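Local coordinates for exopolysaccharide biosynthesis protein (Pantoea stewartii subsp. stewartii DC283, PDB 6TGF), which modifies the glycans of bacterial biofilm, probably as an exopolysaccharide hydrolase, using a trimeric, bacteriophage tailspike-like parallel beta-helix, at residues 70-75 and 129-134; 231-236 and 265-270; 347-352 and 372-377; 560-565 and 641-646. All coordinates share one frame; numbering follows the deposited sequence.

Contact 1 of 4, residues 70-75 and 129-134; sequences KLWIGR and AMALED
Trp-72 and Glu-133, which project from one face of an antiparallel strand pair, each carry CG anti to the carbonyl carbon (chi1 -76° and -70°). Glu-133 CG then lies 3.6 Å from Trp-72 CZ3, at the six-membered end of the indole. The two side chains cross obliquely, and the carboxylate plane stands 83° from the ring plane, with Glu-133 OE1 3.4 Å from Trp-72 CH2. Glu-133 CB and Ala-131 O both meet the indole at its edge, the latter 3.6 Å from Trp-72 CE3. On the reverse face Met-130 lies alongside Ile-73, Met-130 CE being 3.9 Å from Ile-73 CD1, while Leu-71 CD1 touches Met-130 CG at 3.9 Å. The register is set by three doubly hydrogen-bonded pairs, Lys-70/Glu-133, Trp-72/Ala-131 and Gly-74/Ala-129; in the middle one Trp-72 N reaches Ala-131 O at 2.8 Å. Glu-133 OE2 forms a salt bridge with Arg-81. The pair forms the centre of a four-stranded sheet in the head-binding region, flanked by strands 105-107 and 139-143, and its Leu-71, Ile-73 and Met-130 face packs on strand 48-51.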
loop_
_atom_site.group_PDB
_atom_site.type_symbol
_atom_site.label_atom_id
_atom_site.label_comp_id
_atom_site.label_asym_id
_atom_site.label_seq_id
_atom_site.Cartn_x
_atom_site.Cartn_y
_atom_site.Cartn_z
ATOM N N LYS B 70 37.288 -39.594 -44.340
ATOM C CA LYS B 70 38.676 -39.766 -43.832
ATOM C C LYS B 70 38.958 -38.728 -42.741
ATOM O O LYS B 70 38.691 -37.536 -42.982
ATOM C CB LYS B 70 39.679 -39.617 -44.980
ATOM C CG LYS B 70 39.374 -40.432 -46.232
ATOM C CD LYS B 70 40.576 -41.165 -46.783
ATOM C CE LYS B 70 40.487 -41.434 -48.270
ATOM N NZ LYS B 70 41.670 -42.187 -48.751
ATOM N N LEU B 71 39.493 -39.174 -41.598
ATOM C CA LEU B 71 39.846 -38.326 -40.427
ATOM C C LEU B 71 41.373 -38.208 -40.326
ATOM O O LEU B 71 42.057 -39.248 -40.414
ATOM C CB LEU B 71 39.244 -38.950 -39.163
ATOM C CG LEU B 71 39.561 -38.243 -37.843
ATOM C CD1 LEU B 71 38.979 -36.837 -37.818
ATOM C CD2 LEU B 71 39.045 -39.051 -36.663
ATOM N N TRP B 72 41.872 -36.980 -40.155
ATOM C CA TRP B 72 43.309 -36.646 -39.948
ATOM C C TRP B 72 43.488 -36.012 -38.566
ATOM O O TRP B 72 42.694 -35.117 -38.225
ATOM C CB TRP B 72 43.810 -35.697 -41.044
ATOM C CG TRP B 72 44.080 -36.331 -42.374
ATOM C CD1 TRP B 72 45.246 -36.905 -42.790
ATOM C CD2 TRP B 72 43.175 -36.411 -43.489
ATOM N NE1 TRP B 72 45.125 -37.348 -44.080
ATOM C CE2 TRP B 72 43.867 -37.057 -44.536
ATOM C CE3 TRP B 72 41.852 -36.009 -43.701
ATOM C CZ2 TRP B 72 43.274 -37.316 -45.771
ATOM C CZ3 TRP B 72 41.269 -36.260 -44.924
ATOM C CH2 TRP B 72 41.971 -36.904 -45.943
ATOM N N ILE B 73 44.494 -36.462 -37.812
ATOM C CA ILE B 73 44.962 -35.836 -36.539
ATOM C C ILE B 73 46.406 -35.376 -36.766
ATOM O O ILE B 73 47.292 -36.246 -36.860
ATOM C CB ILE B 73 44.853 -36.813 -35.349
ATOM C CG1 ILE B 73 43.542 -37.607 -35.356
ATOM C CG2 ILE B 73 45.065 -36.082 -34.031
ATOM C CD1 ILE B 73 42.300 -36.765 -35.175
ATOM N N GLY B 74 46.623 -34.061 -36.871
ATOM C CA GLY B 74 47.927 -33.463 -37.220
ATOM C C GLY B 74 48.460 -32.560 -36.123
ATOM O O GLY B 74 47.737 -32.336 -35.132
ATOM N N ARG B 75 49.686 -32.055 -36.300
ATOM C CA ARG B 75 50.367 -31.140 -35.348
ATOM C C ARG B 75 49.566 -29.839 -35.239
ATOM O O ARG B 75 49.079 -29.356 -36.281
ATOM C CB ARG B 75 51.792 -30.826 -35.814
ATOM C CG ARG B 75 52.636 -30.109 -34.768
ATOM C CD ARG B 75 53.905 -29.494 -35.323
ATOM N NE ARG B 75 54.247 -30.009 -36.640
ATOM C CZ ARG B 75 54.121 -29.343 -37.785
ATOM N NH1 ARG B 75 53.667 -28.101 -37.804
ATOM N NH2 ARG B 75 54.462 -29.931 -38.916
ATOM N N ALA B 129 45.954 -30.431 -34.605
ATOM C CA ALA B 129 45.096 -30.067 -35.754
ATOM C C ALA B 129 44.206 -31.268 -36.084
ATOM O O ALA B 129 44.662 -32.409 -35.876
ATOM C CB ALA B 129 45.943 -29.678 -36.940
ATOM N N MET B 130 42.989 -31.018 -36.572
ATOM C CA MET B 130 42.029 -32.079 -36.972
ATOM C C MET B 130 41.348 -31.675 -38.285
ATOM O O MET B 130 40.878 -30.524 -38.381
ATOM C CB MET B 130 40.972 -32.307 -35.888
ATOM C CG MET B 130 40.152 -33.566 -36.100
ATOM S SD MET B 130 38.775 -33.694 -34.934
ATOM C CE MET B 130 39.593 -34.481 -33.549
ATOM N N ALA B 131 41.311 -32.599 -39.250
ATOM C CA ALA B 131 40.703 -32.417 -40.587
ATOM C C ALA B 131 39.804 -33.616 -40.904
ATOM O O ALA B 131 40.249 -34.762 -40.701
ATOM C CB ALA B 131 41.787 -32.250 -41.623
ATOM N N LEU B 132 38.581 -33.347 -41.371
ATOM C CA LEU B 132 37.607 -34.374 -41.822
ATOM C C LEU B 132 37.203 -34.076 -43.269
ATOM O O LEU B 132 36.743 -32.948 -43.534
ATOM C CB LEU B 132 36.389 -34.359 -40.892
ATOM C CG LEU B 132 35.310 -35.400 -41.190
ATOM C CD1 LEU B 132 35.835 -36.813 -40.997
ATOM C CD2 LEU B 132 34.088 -35.169 -40.317
ATOM N N GLU B 133 37.398 -35.053 -44.162
ATOM C CA GLU B 133 36.860 -35.065 -45.548
ATOM C C GLU B 133 35.808 -36.173 -45.653
ATOM O O GLU B 133 35.923 -37.163 -44.904
ATOM C CB GLU B 133 37.965 -35.324 -46.574
ATOM C CG GLU B 133 38.947 -34.178 -46.727
ATOM C CD GLU B 133 39.920 -34.330 -47.885
ATOM O OE1 GLU B 133 40.090 -35.466 -48.371
ATOM O OE2 GLU B 133 40.504 -33.309 -48.301
ATOM N N ASP B 134 34.831 -36.008 -46.549
ATOM C CA ASP B 134 33.892 -37.087 -46.957
ATOM C C ASP B 134 34.606 -37.950 -48.007
ATOM O O ASP B 134 35.729 -37.579 -48.405
ATOM C CB ASP B 134 32.548 -36.526 -47.437
ATOM C CG ASP B 134 32.598 -35.737 -48.736
ATOM O OD1 ASP B 134 33.707 -35.559 -49.278
ATOM O OD2 ASP B 134 31.522 -35.305 -49.194
#

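Contact 2 of 4, residues 231-236 and 265-270; sequences DDYNRL and SDQPIC. With EDO (1,2-ethanediol), chain C.
Gln-267, whose N closes the Schellman motif that ends helix 252-265, and Ile-269 two residues on pack against Tyr-233 and Asn-234, which follow Asp-232 in an Asx turn. Ile-269 CD1 lies among backbone carbonyls, 3.3 Å from Asn-234 O and 3.6 Å from Leu-236 O. Its CG1 is anti to the backbone N (chi1 -166°), and the side chain slides past that of Asn-234 in the opposite direction, leaving Asn-234 OD1 3.6 Å from Ile-269 CB. Gln-267 bends at chi2 and crosses Tyr-233 at about a right angle, with Gln-267 NE2 3.2 Å from Tyr-233 CD2 and the amide plane 42° from the ring. One shell out, Asp-266 is the positive-phi residue of the Schellman motif and Trp-261 of the helix touches both Gln-267 and Leu-236. Val-300 of the second subunit packs on Asn-234, placing the contact beside a subunit interface ahead of the beta-helix strands. The turn itself also holds an ethanediol, probably from the crystallisation liquor, whose O1 accepts from Asp-232 N and donates to Asp-232 O. The Asx bond, from Asn-234 N to Asp-232 OD1, spans 3.1 Å and meets the oxygen from above the carboxylate plane.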
loop_
_atom_site.group_PDB
_atom_site.type_symbol
_atom_site.label_atom_id
_atom_site.label_comp_id
_atom_site.label_asym_id
_atom_site.label_seq_id
_atom_site.Cartn_x
_atom_site.Cartn_y
_atom_site.Cartn_z
ATOM N N ASP B 231 21.353 -16.458 -22.437
ATOM C CA ASP B 231 21.049 -15.094 -22.947
ATOM C C ASP B 231 20.692 -14.195 -21.760
ATOM O O ASP B 231 21.230 -13.074 -21.687
ATOM C CB ASP B 231 19.929 -15.127 -23.993
ATOM C CG ASP B 231 20.331 -15.787 -25.302
ATOM O OD1 ASP B 231 21.524 -15.702 -25.664
ATOM O OD2 ASP B 231 19.447 -16.386 -25.951
ATOM N N ASP B 232 19.828 -14.686 -20.865
ATOM C CA ASP B 232 19.327 -13.958 -19.669
ATOM C C ASP B 232 19.474 -14.865 -18.442
ATOM O O ASP B 232 18.706 -15.844 -18.336
ATOM C CB ASP B 232 17.878 -13.510 -19.886
ATOM C CG ASP B 232 17.303 -12.659 -18.765
ATOM O OD1 ASP B 232 18.071 -12.278 -17.860
ATOM O OD2 ASP B 232 16.089 -12.381 -18.810
ATOM N N TYR B 233 20.417 -14.541 -17.549
ATOM C CA TYR B 233 20.726 -15.305 -16.308
ATOM C C TYR B 233 19.516 -15.302 -15.364
ATOM O O TYR B 233 19.495 -16.135 -14.435
ATOM C CB TYR B 233 21.966 -14.739 -15.607
ATOM C CG TYR B 233 23.281 -15.119 -16.243
ATOM C CD1 TYR B 233 23.697 -16.440 -16.291
ATOM C CD2 TYR B 233 24.118 -14.159 -16.787
ATOM C CE1 TYR B 233 24.902 -16.799 -16.874
ATOM C CE2 TYR B 233 25.328 -14.500 -17.370
ATOM C CZ TYR B 233 25.723 -15.826 -17.415
ATOM O OH TYR B 233 26.914 -16.171 -17.987
ATOM N N ASN B 234 18.547 -14.407 -15.591
ATOM C CA ASN B 234 17.323 -14.267 -14.755
ATOM C C ASN B 234 16.259 -15.295 -15.171
ATOM O O ASN B 234 15.239 -15.385 -14.456
ATOM C CB ASN B 234 16.769 -12.841 -14.798
ATOM C CG ASN B 234 17.621 -11.862 -14.020
ATOM O OD1 ASN B 234 18.073 -12.165 -12.917
ATOM N ND2 ASN B 234 17.839 -10.682 -14.579
ATOM N N ARG B 235 16.478 -16.042 -16.261
ATOM C CA ARG B 235 15.534 -17.076 -16.775
ATOM C C ARG B 235 15.999 -18.483 -16.371
ATOM O O ARG B 235 15.261 -19.443 -16.665
ATOM C CB ARG B 235 15.389 -16.961 -18.297
ATOM C CG ARG B 235 14.838 -15.620 -18.758
ATOM C CD ARG B 235 14.372 -15.608 -20.202
ATOM N NE ARG B 235 13.102 -16.306 -20.377
ATOM C CZ ARG B 235 12.933 -17.480 -20.988
ATOM N NH1 ARG B 235 13.958 -18.130 -21.519
ATOM N NH2 ARG B 235 11.720 -18.001 -21.073
ATOM N N LEU B 236 17.164 -18.608 -15.721
ATOM C CA LEU B 236 17.650 -19.889 -15.139
ATOM C C LEU B 236 16.709 -20.310 -14.003
ATOM O O LEU B 236 16.148 -19.416 -13.334
ATOM C CB LEU B 236 19.085 -19.722 -14.623
ATOM C CG LEU B 236 20.186 -19.691 -15.682
ATOM C CD1 LEU B 236 21.518 -19.299 -15.059
ATOM C CD2 LEU B 236 20.316 -21.032 -16.388
ATOM N N SER B 265 29.287 -16.057 -8.758
ATOM C CA SER B 265 29.038 -15.313 -10.022
ATOM C C SER B 265 28.460 -13.918 -9.734
ATOM O O SER B 265 28.380 -13.113 -10.685
ATOM C CB SER B 265 28.134 -16.108 -10.935
ATOM O OG SER B 265 27.794 -15.364 -12.093
ATOM N N ASP B 266 28.082 -13.642 -8.481
ATOM C CA ASP B 266 27.438 -12.371 -8.046
ATOM C C ASP B 266 26.229 -12.088 -8.949
ATOM O O ASP B 266 26.145 -10.974 -9.506
ATOM C CB ASP B 266 28.443 -11.213 -8.035
ATOM C CG ASP B 266 27.915 -9.926 -7.418
ATOM O OD1 ASP B 266 26.925 -9.994 -6.656
ATOM O OD2 ASP B 266 28.497 -8.860 -7.707
ATOM N N GLN B 267 25.337 -13.073 -9.092
ATOM C CA GLN B 267 24.052 -12.952 -9.834
ATOM C C GLN B 267 22.913 -12.869 -8.820
ATOM O O GLN B 267 22.683 -13.814 -8.070
ATOM C CB GLN B 267 23.872 -14.128 -10.797
ATOM C CG GLN B 267 24.453 -13.873 -12.182
ATOM C CD GLN B 267 23.679 -12.839 -12.963
ATOM O OE1 GLN B 267 22.584 -12.429 -12.584
ATOM N NE2 GLN B 267 24.249 -12.406 -14.076
ATOM N N PRO B 268 22.174 -11.736 -8.758
ATOM C CA PRO B 268 21.165 -11.528 -7.716
ATOM C C PRO B 268 19.962 -12.491 -7.725
ATOM O O PRO B 268 19.316 -12.580 -6.692
ATOM C CB PRO B 268 20.671 -10.090 -7.955
ATOM C CG PRO B 268 21.030 -9.788 -9.394
ATOM C CD PRO B 268 22.289 -10.584 -9.665
ATOM N N ILE B 269 19.680 -13.173 -8.846
ATOM C CA ILE B 269 18.514 -14.105 -8.969
ATOM C C ILE B 269 18.616 -15.175 -7.875
ATOM O O ILE B 269 17.559 -15.619 -7.382
ATOM C CB ILE B 269 18.395 -14.745 -10.370
ATOM C CG1 ILE B 269 17.015 -15.394 -10.542
ATOM C CG2 ILE B 269 19.539 -15.714 -10.637
ATOM C CD1 ILE B 269 16.859 -16.272 -11.762
ATOM N N CYS B 270 19.837 -15.582 -7.525
ATOM C CA CYS B 270 20.122 -16.501 -6.392
ATOM C C CYS B 270 19.420 -17.844 -6.659
ATOM O O CYS B 270 19.851 -18.530 -7.606
ATOM C CB CYS B 270 19.722 -15.829 -5.082
ATOM S SG CYS B 270 20.423 -16.612 -3.607
HETATM C C1 EDO C . 17.693 -18.712 -20.575
HETATM O O1 EDO C . 18.086 -17.419 -20.988
HETATM C C2 EDO C . 18.054 -19.767 -21.555
HETATM O O2 EDO C . 17.973 -21.084 -21.040
#

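Contact 3 of 4, residues 347-352 and 372-377; sequences LLRNTC and ALSLLD
Two successive coils of a right-handed parallel beta-helix meet here, Leu-348 and Arg-349 pairing with Leu-373 and Ser-374 in register. The short strands run 4° from parallel at an axis separation of 5.0 Å. Ser-374 bonds through both its N and its O to the strand 348-350, straddling Arg-349: Ser-374 N donates to Leu-348 O at 3.2 Å, in the plane of that carbonyl, and Ser-374 O receives Asn-350 N at 3.0 Å. At the corner at Leu-347, Leu-347 N is bonded to Ala-372 O at 3.0 Å, and Leu-348 N adds a weak bond to the same oxygen.

The two faces differ in character. Leu-348 CB sits 4.2 Å from Leu-373 CD2, and both residues touch Ile-329 of strand 327-330, which lies in another wall of the solenoid; this is consistent with the stacked aliphatic interior of a tailspike-like beta-helix. On the reverse face, Arg-349 has CG anti to the backbone N (chi1 169°), beside Ser-374, with Arg-349 CG 3.9 Å from Ser-374 OG. Arg-349 NH2 forms a salt bridge with Glu-321 of the preceding coil, while Ser-374 OG is hydrogen-bonded to Gln-397 OE1 of the following one.

Past Asn-350 the coils separate, the CA atoms of Thr-351 and Leu-376 being 6.1 Å apart. Gln-356 joins the two chains there: its NE2 donates to Asn-350 O and Cys-352 O, while its OE1 accepts from Leu-376 N. Leu-376 CB approaches Asn-350 O to 3.8 Å.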
loop_
_atom_site.group_PDB
_atom_site.type_symbol
_atom_site.label_atom_id
_atom_site.label_comp_id
_atom_site.label_asym_id
_atom_site.label_seq_id
_atom_site.Cartn_x
_atom_site.Cartn_y
_atom_site.Cartn_z
ATOM N N LEU B 347 10.421 -22.766 7.683
ATOM C CA LEU B 347 10.809 -22.546 6.261
ATOM C C LEU B 347 12.208 -21.922 6.201
ATOM O O LEU B 347 13.076 -22.496 5.514
ATOM C CB LEU B 347 9.773 -21.660 5.561
ATOM C CG LEU B 347 10.123 -21.240 4.131
ATOM C CD1 LEU B 347 10.448 -22.447 3.263
ATOM C CD2 LEU B 347 8.997 -20.429 3.509
ATOM N N LEU B 348 12.415 -20.785 6.873
ATOM C CA LEU B 348 13.701 -20.038 6.847
ATOM C C LEU B 348 14.001 -19.433 8.222
ATOM O O LEU B 348 13.068 -18.914 8.865
ATOM C CB LEU B 348 13.638 -18.946 5.774
ATOM C CG LEU B 348 14.924 -18.136 5.594
ATOM C CD1 LEU B 348 15.244 -17.923 4.122
ATOM C CD2 LEU B 348 14.850 -16.804 6.329
ATOM N N ARG B 349 15.270 -19.507 8.637
ATOM C CA ARG B 349 15.850 -18.708 9.748
ATOM C C ARG B 349 17.063 -17.938 9.217
ATOM O O ARG B 349 17.927 -18.570 8.579
ATOM C CB ARG B 349 16.277 -19.593 10.923
ATOM C CG ARG B 349 17.121 -18.855 11.953
ATOM C CD ARG B 349 17.218 -19.564 13.288
ATOM N NE ARG B 349 17.861 -20.866 13.186
ATOM C CZ ARG B 349 17.981 -21.732 14.189
ATOM N NH1 ARG B 349 17.491 -21.442 15.385
ATOM N NH2 ARG B 349 18.579 -22.893 13.990
ATOM N N ASN B 350 17.117 -16.630 9.484
ATOM C CA ASN B 350 18.284 -15.756 9.197
ATOM C C ASN B 350 18.991 -15.464 10.525
ATOM O O ASN B 350 18.325 -14.937 11.436
ATOM C CB ASN B 350 17.857 -14.478 8.469
ATOM C CG ASN B 350 19.015 -13.709 7.867
ATOM O OD1 ASN B 350 20.149 -14.185 7.846
ATOM N ND2 ASN B 350 18.738 -12.515 7.369
ATOM N N THR B 351 20.279 -15.812 10.632
ATOM C CA THR B 351 21.092 -15.699 11.875
ATOM C C THR B 351 22.195 -14.642 11.717
ATOM O O THR B 351 23.014 -14.516 12.651
ATOM C CB THR B 351 21.688 -17.057 12.270
ATOM O OG1 THR B 351 22.283 -17.650 11.116
ATOM C CG2 THR B 351 20.657 -17.999 12.849
ATOM N N CYS B 352 22.214 -13.905 10.601
ATOM C CA CYS B 352 23.173 -12.796 10.346
ATOM C C CYS B 352 22.988 -11.714 11.405
ATOM O O CYS B 352 21.924 -11.102 11.480
ATOM C CB CYS B 352 22.979 -12.190 8.961
ATOM S SG CYS B 352 24.095 -10.804 8.621
ATOM N N ALA B 372 7.848 -20.725 11.314
ATOM C CA ALA B 372 7.759 -20.516 9.847
ATOM C C ALA B 372 8.866 -19.560 9.384
ATOM O O ALA B 372 9.620 -19.934 8.468
ATOM C CB ALA B 372 6.388 -20.005 9.472
ATOM N N LEU B 373 8.958 -18.377 9.999
ATOM C CA LEU B 373 10.004 -17.355 9.719
ATOM C C LEU B 373 10.632 -16.900 11.039
ATOM O O LEU B 373 9.873 -16.532 11.956
ATOM C CB LEU B 373 9.377 -16.171 8.975
ATOM C CG LEU B 373 8.985 -16.425 7.520
ATOM C CD1 LEU B 373 8.177 -15.260 6.968
ATOM C CD2 LEU B 373 10.213 -16.676 6.655
ATOM N N SER B 374 11.966 -16.924 11.117
ATOM C CA SER B 374 12.772 -16.495 12.291
ATOM C C SER B 374 13.804 -15.450 11.848
ATOM O O SER B 374 14.699 -15.810 11.060
ATOM C CB SER B 374 13.434 -17.679 12.948
ATOM O OG SER B 374 14.198 -17.272 14.074
ATOM N N LEU B 375 13.671 -14.210 12.334
ATOM C CA LEU B 375 14.543 -13.057 11.974
ATOM C C LEU B 375 15.277 -12.556 13.225
ATOM O O LEU B 375 14.760 -12.758 14.339
ATOM C CB LEU B 375 13.680 -11.952 11.355
ATOM C CG LEU B 375 12.784 -12.380 10.192
ATOM C CD1 LEU B 375 11.959 -11.208 9.688
ATOM C CD2 LEU B 375 13.598 -12.982 9.057
ATOM N N LEU B 376 16.437 -11.921 13.035
ATOM C CA LEU B 376 17.320 -11.434 14.130
ATOM C C LEU B 376 17.792 -10.007 13.823
ATOM O O LEU B 376 18.202 -9.755 12.676
ATOM C CB LEU B 376 18.506 -12.394 14.266
ATOM C CG LEU B 376 19.432 -12.142 15.456
ATOM C CD1 LEU B 376 18.696 -12.316 16.776
ATOM C CD2 LEU B 376 20.640 -13.063 15.396
ATOM N N ASP B 377 17.734 -9.117 14.819
ATOM C CA ASP B 377 18.214 -7.710 14.737
ATOM C C ASP B 377 17.669 -7.065 13.457
ATOM O O ASP B 377 18.468 -6.493 12.685
ATOM C CB ASP B 377 19.743 -7.654 14.788
ATOM C CG ASP B 377 20.341 -8.215 16.065
ATOM O OD1 ASP B 377 19.657 -8.173 17.106
ATOM O OD2 ASP B 377 21.492 -8.686 16.006
#

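Contact 4 of 4, residues 560-565 and 641-646; sequences EIEVFG and AIMIKS
Met-643 lies alongside both Glu-562 and Phe-564, pointing the same way, on one face of an antiparallel strand pair within a two-sheet beta domain. Met-643 CG is anti to the carbonyl carbon (chi1 -59°), and the bend at chi3 (-55°) turns CE toward the neighbouring strand. That methyl lies 3.4 Å from Phe-564 CB and 3.4 Å from Glu-562 CD, oblique to the phenyl ring, while Ala-641 CB sits at the ring's edge. Glu-562 is extended, and its carboxylate forms salt bridges with Arg-590 through OE1 and, through OE2, with Lys-645 of the third subunit. This face therefore lies at the trimer interface, where Lys-645 in turn pairs with Glu-562 of the second subunit and Glu-560 pairs with Arg-590 of the second subunit.

The reverse face is aliphatic. Ile-561 and Ile-644 lie side by side, with Ile-561 CG1 4.1 Å from Ile-644 CG1, and Ile-561 and Ile-642 both rest on Leu-547 of strand 543-551 in the other sheet. Backbone bonds in both directions join Glu-560/Lys-645, Glu-562/Met-643 and Phe-564/Ala-641. Glu-560 and Lys-645 also run side by side, yet Glu-560 OE2 and Lys-645 NZ remain 4.6 Å apart. A water bridges them, donating to Glu-560 OE2 at 3.1 Å and accepting from Lys-645 NZ at 3.0 Å.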
loop_
_atom_site.group_PDB
_atom_site.type_symbol
_atom_site.label_atom_id
_atom_site.label_comp_id
_atom_site.label_asym_id
_atom_site.label_seq_id
_atom_site.Cartn_x
_atom_site.Cartn_y
_atom_site.Cartn_z
ATOM N N GLU B 560 -24.585 15.147 31.980
ATOM C CA GLU B 560 -24.611 16.629 32.102
ATOM C C GLU B 560 -24.566 17.234 30.696
ATOM O O GLU B 560 -23.497 17.166 30.062
ATOM C CB GLU B 560 -23.453 17.140 32.962
ATOM C CG GLU B 560 -23.477 18.644 33.173
ATOM C CD GLU B 560 -22.326 19.187 34.001
ATOM O OE1 GLU B 560 -22.545 19.487 35.189
ATOM O OE2 GLU B 560 -21.214 19.316 33.453
ATOM N N ILE B 561 -25.691 17.785 30.233
ATOM C CA ILE B 561 -25.809 18.518 28.937
ATOM C C ILE B 561 -25.535 20.001 29.201
ATOM O O ILE B 561 -26.396 20.662 29.820
ATOM C CB ILE B 561 -27.193 18.301 28.294
ATOM C CG1 ILE B 561 -27.430 16.832 27.936
ATOM C CG2 ILE B 561 -27.375 19.209 27.084
ATOM C CD1 ILE B 561 -28.884 16.482 27.727
ATOM N N GLU B 562 -24.374 20.490 28.756
ATOM C CA GLU B 562 -23.998 21.927 28.796
ATOM C C GLU B 562 -24.530 22.606 27.529
ATOM O O GLU B 562 -24.048 22.264 26.433
ATOM C CB GLU B 562 -22.480 22.083 28.901
ATOM C CG GLU B 562 -22.009 23.525 28.860
ATOM C CD GLU B 562 -20.502 23.696 28.838
ATOM O OE1 GLU B 562 -20.043 24.847 28.732
ATOM O OE2 GLU B 562 -19.789 22.677 28.918
ATOM N N VAL B 563 -25.497 23.516 27.682
ATOM C CA VAL B 563 -25.956 24.441 26.603
ATOM C C VAL B 563 -25.069 25.688 26.668
ATOM O O VAL B 563 -25.422 26.631 27.404
ATOM C CB VAL B 563 -27.452 24.789 26.731
ATOM C CG1 VAL B 563 -27.919 25.713 25.614
ATOM C CG2 VAL B 563 -28.318 23.539 26.780
ATOM N N PHE B 564 -23.944 25.667 25.948
ATOM C CA PHE B 564 -22.952 26.771 25.892
ATOM C C PHE B 564 -23.451 27.851 24.929
ATOM O O PHE B 564 -24.000 27.497 23.871
ATOM C CB PHE B 564 -21.577 26.249 25.475
ATOM C CG PHE B 564 -20.525 27.321 25.356
ATOM C CD1 PHE B 564 -20.015 27.933 26.490
ATOM C CD2 PHE B 564 -20.061 27.732 24.116
ATOM C CE1 PHE B 564 -19.055 28.929 26.387
ATOM C CE2 PHE B 564 -19.099 28.727 24.015
ATOM C CZ PHE B 564 -18.599 29.323 25.151
ATOM N N GLY B 565 -23.237 29.121 25.288
ATOM C CA GLY B 565 -23.766 30.303 24.579
ATOM C C GLY B 565 -24.722 31.077 25.467
ATOM O O GLY B 565 -24.967 30.617 26.598
ATOM N N ALA B 641 -24.278 25.963 21.638
ATOM C CA ALA B 641 -23.544 24.697 21.399
ATOM C C ALA B 641 -23.896 23.687 22.496
ATOM O O ALA B 641 -23.747 24.030 23.684
ATOM C CB ALA B 641 -22.058 24.965 21.350
ATOM N N ILE B 642 -24.354 22.494 22.105
ATOM C CA ILE B 642 -24.690 21.374 23.037
ATOM C C ILE B 642 -23.421 20.538 23.238
ATOM O O ILE B 642 -22.895 20.004 22.242
ATOM C CB ILE B 642 -25.875 20.532 22.513
ATOM C CG1 ILE B 642 -27.231 21.191 22.788
ATOM C CG2 ILE B 642 -25.845 19.126 23.095
ATOM C CD1 ILE B 642 -27.303 22.670 22.483
ATOM N N MET B 643 -22.952 20.443 24.485
ATOM C CA MET B 643 -21.735 19.684 24.877
ATOM C C MET B 643 -22.065 18.856 26.124
ATOM O O MET B 643 -22.695 19.406 27.045
ATOM C CB MET B 643 -20.570 20.643 25.142
ATOM C CG MET B 643 -20.230 21.490 23.921
ATOM S SD MET B 643 -18.883 22.674 24.164
ATOM C CE MET B 643 -19.489 23.569 25.589
ATOM N N ILE B 644 -21.683 17.575 26.126
ATOM C CA ILE B 644 -22.213 16.545 27.065
ATOM C C ILE B 644 -21.052 15.836 27.772
ATOM O O ILE B 644 -20.027 15.570 27.116
ATOM C CB ILE B 644 -23.127 15.553 26.313
ATOM C CG1 ILE B 644 -24.217 16.282 25.523
ATOM C CG2 ILE B 644 -23.711 14.524 27.274
ATOM C CD1 ILE B 644 -25.094 15.384 24.677
ATOM N N LYS B 645 -21.224 15.567 29.070
ATOM C CA LYS B 645 -20.386 14.650 29.889
ATOM C C LYS B 645 -21.276 13.503 30.376
ATOM O O LYS B 645 -22.484 13.743 30.565
ATOM C CB LYS B 645 -19.756 15.400 31.065
ATOM C CG LYS B 645 -18.732 16.458 30.681
ATOM C CD LYS B 645 -18.376 17.392 31.814
ATOM C CE LYS B 645 -17.311 18.396 31.432
ATOM N NZ LYS B 645 -16.654 18.979 32.624
ATOM N N SER B 646 -20.711 12.307 30.567
ATOM C CA SER B 646 -21.466 11.073 30.913
ATOM C C SER B 646 -20.595 10.104 31.719
ATOM O O SER B 646 -19.384 10.020 31.440
ATOM C CB SER B 646 -22.002 10.414 29.670
ATOM O OG SER B 646 -22.898 9.364 30.000
HETATM O O HOH W 1 -18.717 21.043 33.153
#

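The four contacts follow one another in series from the N terminus, none enclosing or crossing another. Contact 1 closes a span of 53 intervening residues within the head-binding region, with its centre about 39 Å from that of contact 2. Contact 2 closes a loop of 28 intervening residues holding most of helix 252-265, just before the first beta-helix strands. Contact 3 closes one coil of the solenoid, its nearest atoms about 9 Å from contact 2 but not touching. Contact 4 spans 75 intervening residues in the beta domain beyond the solenoid, its centre about 109 Å from that of contact 1. Contacts 2 and 4 touch the second and third subunits; no other chain touches contacts 1 and 3.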